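CRISPR-associated endonuclease Cas1 (Thermotoga maritima, PDB 4XTK) acts as a metal-dependent DNA endonuclease of the CRISPR adaptive immune system, working as a homodimer that assembles with a Cas2 dimer. Local coordinates at the interface of chains A and B. Coordinates in Å, arbitrary orientation; residue numbers count along the deposited sequence, not the author numbering. Chains: chain A/B, CRISPR-associated endonuclease Cas1.

Contact 1: the interface of chains A and B. Residues chain A 62, 81, 83-84; chain B 76-79, 209.
Strand 77-83 of the N-terminal beta-strand domain of Cas1 meets its copy antiparallel across the dimer two-fold, with A:Pro83 and B:Gly79 as bridge partners. Next to the bridge, the carbonyl oxygen of B:Val78 accepts hydrogen bonds from both A:Arg84 N and A:Ser62 OG. The backbone N of A:Arg84 lies 2.8 Å from B:Val78 O, and its bond is fairly straight (163° at H). The hydroxyl OG of A:Ser62, near the end of helix 55-63, is 2.7 Å from the same B:Val78 O, with the donor tilted modestly from the carbonyl plane. OG lies anti to the serine N (chi1 179°), which turns the hydroxyl toward chain B. The helix is thereby tied to the same peptide group as the strand end. A:Arg84 hides about 123 Å² of its surface against chain B. Its chain runs extended as far as CD, then bends about the CG-CD bond (chi3 70°), folding the guanidinium back to the carbonyl of B:Tyr77. The modelled hydrogen bond from A:Arg84 NH1 to B:Tyr77 O lies close to the guanidinium plane, but its 2.4 Å is too short to be read literally at this resolution. The ring of B:Tyr76, poorly ordered, brings CE2 over one guanidinium face near its rim, with the two planes steeply inclined. B:Tyr77 slides past the arginine in the opposite direction, its CD2 4.0 Å from A:Arg84 CB. Beyond the bridge, the ring atom CE1 of A:Phe81 rests 3.7 Å from B:Gly79 CA, where the partner strand has no side chain.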
loop_
_atom_site.group_PDB
_atom_site.type_symbol
_atom_site.label_atom_id
_atom_site.label_comp_id
_atom_site.label_asym_id
_atom_site.label_seq_id
_atom_site.Cartn_x
_atom_site.Cartn_y
_atom_site.Cartn_z
ATOM N N SER A 62 -3.192 12.537 1.804
ATOM C CA SER A 62 -3.527 11.413 0.938
ATOM C C SER A 62 -4.059 11.875 -0.412
ATOM O O SER A 62 -3.709 11.309 -1.440
ATOM C CB SER A 62 -4.548 10.500 1.615
ATOM O OG SER A 62 -4.901 9.421 0.767
ATOM N N PHE A 81 3.845 7.728 7.153
ATOM C CA PHE A 81 2.466 7.603 6.720
ATOM C C PHE A 81 2.474 7.455 5.203
ATOM O O PHE A 81 2.845 8.371 4.463
ATOM C CB PHE A 81 1.628 8.801 7.160
ATOM C CG PHE A 81 0.292 8.887 6.478
ATOM C CD1 PHE A 81 -0.740 8.027 6.834
ATOM C CD2 PHE A 81 0.070 9.823 5.479
ATOM C CE1 PHE A 81 -1.973 8.102 6.200
ATOM C CE2 PHE A 81 -1.159 9.903 4.835
ATOM C CZ PHE A 81 -2.182 9.046 5.198
ATOM N N PRO A 83 0.405 7.059 1.935
ATOM C CA PRO A 83 -0.969 7.230 1.449
ATOM C C PRO A 83 -1.418 6.047 0.604
ATOM O O PRO A 83 -0.585 5.263 0.147
ATOM C CB PRO A 83 -0.897 8.506 0.591
ATOM C CG PRO A 83 0.396 9.165 0.957
ATOM C CD PRO A 83 1.324 8.069 1.383
ATOM N N ARG A 84 -2.724 5.922 0.415
ATOM C CA ARG A 84 -3.270 4.967 -0.534
ATOM C C ARG A 84 -2.583 5.166 -1.886
ATOM O O ARG A 84 -2.313 6.296 -2.295
ATOM C CB ARG A 84 -4.787 5.141 -0.651
ATOM C CG ARG A 84 -5.453 4.278 -1.708
ATOM C CD ARG A 84 -6.945 4.567 -1.809
ATOM N NE ARG A 84 -7.235 5.884 -2.381
ATOM C CZ ARG A 84 -7.602 6.953 -1.675
ATOM N NH1 ARG A 84 -7.733 6.874 -0.355
ATOM N NH2 ARG A 84 -7.848 8.105 -2.289
ATOM N N TYR B 76 -13.550 4.418 3.273
ATOM C CA TYR B 76 -12.552 4.236 2.239
ATOM C C TYR B 76 -11.174 4.493 2.817
ATOM O O TYR B 76 -10.985 5.400 3.630
ATOM C CB TYR B 76 -12.816 5.155 1.045
ATOM C CG TYR B 76 -12.051 4.741 -0.189
ATOM C CD1 TYR B 76 -12.332 3.536 -0.829
ATOM C CD2 TYR B 76 -11.051 5.546 -0.717
ATOM C CE1 TYR B 76 -11.638 3.143 -1.957
ATOM C CE2 TYR B 76 -10.353 5.162 -1.848
ATOM C CZ TYR B 76 -10.647 3.959 -2.462
ATOM O OH TYR B 76 -9.949 3.574 -3.587
ATOM N N TYR B 77 -10.213 3.696 2.370
ATOM C CA TYR B 77 -8.877 3.676 2.933
ATOM C C TYR B 77 -8.065 4.862 2.428
ATOM O O TYR B 77 -7.906 5.042 1.222
ATOM C CB TYR B 77 -8.220 2.345 2.574
ATOM C CG TYR B 77 -6.749 2.256 2.850
ATOM C CD1 TYR B 77 -6.263 2.226 4.154
ATOM C CD2 TYR B 77 -5.841 2.171 1.808
ATOM C CE1 TYR B 77 -4.909 2.142 4.409
ATOM C CE2 TYR B 77 -4.489 2.083 2.050
ATOM C CZ TYR B 77 -4.025 2.067 3.348
ATOM O OH TYR B 77 -2.670 1.976 3.574
ATOM N N VAL B 78 -7.641 5.727 3.347
ATOM C CA VAL B 78 -6.805 6.868 2.980
ATOM C C VAL B 78 -5.302 6.565 3.004
ATOM O O VAL B 78 -4.542 7.116 2.207
ATOM C CB VAL B 78 -7.117 8.103 3.864
ATOM C CG1 VAL B 78 -8.612 8.361 3.867
ATOM C CG2 VAL B 78 -6.615 7.923 5.269
ATOM N N GLY B 79 -4.875 5.710 3.928
ATOM C CA GLY B 79 -3.459 5.439 4.118
ATOM C C GLY B 79 -3.105 4.806 5.457
ATOM O O GLY B 79 -3.957 4.627 6.324
ATOM N N TYR B 209 -9.443 -3.458 1.179
ATOM C CA TYR B 209 -8.423 -2.652 1.842
ATOM C C TYR B 209 -8.457 -2.827 3.358
ATOM O O TYR B 209 -7.517 -2.450 4.051
ATOM C CB TYR B 209 -8.594 -1.171 1.501
ATOM C CG TYR B 209 -7.994 -0.737 0.177
ATOM C CD1 TYR B 209 -6.715 -1.129 -0.194
ATOM C CD2 TYR B 209 -8.709 0.088 -0.696
ATOM C CE1 TYR B 209 -6.167 -0.725 -1.390
ATOM C CE2 TYR B 209 -8.169 0.501 -1.898
ATOM C CZ TYR B 209 -6.900 0.093 -2.242
ATOM O OH TYR B 209 -6.361 0.505 -3.441
#

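Contact 2: the interface of chains A and B. Residues chain A 94, 98, 101; chain B 97, 100-101.
A:Leu94 packs on B:Tyr100 and B:Ala97 where helix 90-101 of one Cas1 subunit meets the equivalent helix, 93-101, of the other in the homodimer. The aromatic part of the packing is made by the two methyl groups of A:Leu94. Both lie on the same side of the B:Tyr100 ring plane, beyond its CD2-CE2 edge, and approach that edge diagonally: CD2 of A:Leu94 is 3.6 Å from B:Tyr100 CE2, and CD1 of A:Leu94 is 3.7 Å from B:Tyr100 CD2. The leucine and tyrosine side chains cross at about a right angle. In the tyrosine, CG is anti to the backbone N (chi1 -173°), which brings its CD2-CE2 edge to the leucine methyls. Purely aliphatic contacts flank this pair. The same CD1 of A:Leu94 reaches the turn of B:Ala97, 4.0 Å from its CA, where the small side chain probably allows this approach to the helix backbone. Farther along, A:Ile101 and B:Ile101 point at each other tip to tip, their CD1 atoms 4.0 Å apart. Equivalent residues thus meet, as expected beside the two-fold axis. A mixed contact is made by A:Glu98, whose extended side chain crosses B:Ile101 obliquely. Its carboxylate OE1 is modelled 3.4 Å from B:Ile101 CG2, a van der Waals approach of a poorly ordered side chain.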
loop_
_atom_site.group_PDB
_atom_site.type_symbol
_atom_site.label_atom_id
_atom_site.label_comp_id
_atom_site.label_asym_id
_atom_site.label_seq_id
_atom_site.Cartn_x
_atom_site.Cartn_y
_atom_site.Cartn_z
ATOM N N LEU A 94 1.592 -7.905 -10.087
ATOM C CA LEU A 94 1.661 -9.347 -10.264
ATOM C C LEU A 94 3.079 -9.760 -10.626
ATOM O O LEU A 94 3.605 -10.749 -10.107
ATOM C CB LEU A 94 0.678 -9.806 -11.342
ATOM C CG LEU A 94 0.765 -11.272 -11.763
ATOM C CD1 LEU A 94 0.238 -12.172 -10.654
ATOM C CD2 LEU A 94 0.007 -11.501 -13.059
ATOM N N GLU A 98 5.685 -12.174 -8.633
ATOM C CA GLU A 98 6.111 -13.437 -9.213
ATOM C C GLU A 98 7.624 -13.415 -9.429
ATOM O O GLU A 98 8.270 -14.461 -9.485
ATOM C CB GLU A 98 5.357 -13.727 -10.515
ATOM C CG GLU A 98 6.111 -13.404 -11.793
ATOM C CD GLU A 98 5.324 -13.783 -13.038
ATOM O OE1 GLU A 98 4.077 -13.646 -13.018
ATOM O OE2 GLU A 98 5.951 -14.216 -14.032
ATOM N N ILE A 101 8.815 -14.580 -5.878
ATOM C CA ILE A 101 8.595 -15.965 -5.467
ATOM C C ILE A 101 9.290 -16.939 -6.408
ATOM O O ILE A 101 9.418 -18.130 -6.115
ATOM C CB ILE A 101 7.103 -16.311 -5.393
ATOM C CG1 ILE A 101 6.488 -16.339 -6.791
ATOM C CG2 ILE A 101 6.374 -15.322 -4.484
ATOM C CD1 ILE A 101 5.046 -16.795 -6.801
ATOM N N ALA B 97 -0.127 -14.030 -5.983
ATOM C CA ALA B 97 0.593 -14.193 -7.243
ATOM C C ALA B 97 0.807 -15.669 -7.488
ATOM O O ALA B 97 0.593 -16.183 -8.602
ATOM C CB ALA B 97 1.908 -13.463 -7.216
ATOM N N TYR B 100 -2.190 -17.183 -8.744
ATOM C CA TYR B 100 -2.528 -16.729 -10.076
ATOM C C TYR B 100 -1.714 -17.414 -11.193
ATOM O O TYR B 100 -2.281 -17.832 -12.202
ATOM C CB TYR B 100 -2.362 -15.221 -10.178
ATOM C CG TYR B 100 -2.869 -14.669 -11.489
ATOM C CD1 TYR B 100 -4.214 -14.367 -11.661
ATOM C CD2 TYR B 100 -2.007 -14.467 -12.565
ATOM C CE1 TYR B 100 -4.684 -13.873 -12.856
ATOM C CE2 TYR B 100 -2.475 -13.968 -13.769
ATOM C CZ TYR B 100 -3.814 -13.673 -13.905
ATOM O OH TYR B 100 -4.285 -13.176 -15.097
ATOM N N ILE B 101 -0.399 -17.532 -11.023
ATOM C CA ILE B 101 0.455 -18.018 -12.106
ATOM C C ILE B 101 0.389 -19.534 -12.237
ATOM O O ILE B 101 0.816 -20.104 -13.242
ATOM C CB ILE B 101 1.922 -17.601 -11.904
ATOM C CG1 ILE B 101 2.525 -18.333 -10.703
ATOM C CG2 ILE B 101 2.031 -16.089 -11.746
ATOM C CD1 ILE B 101 3.984 -18.041 -10.480
#

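Contact 1 and contact 2 are about 24 Å apart, measured between the centres of their C-alpha atoms, and belong to the same two-fold interface; neither shares a residue with the other. They follow closely in sequence: strand 77-83 and the adjoining A:Arg84 form the centre of contact 1, with helix 55-63 and B:Tyr76 beside them, and helix 90-101, which begins a few residues later in chain A, supplies contact 2. One stretch of chain thus pairs the subunits twice, through hydrogen bonds to the partner strand's backbone and then through apolar helix packing, probably helping fix their relative orientation. The likely metal ligands Glu155, His221 and Glu236 are in neither contact.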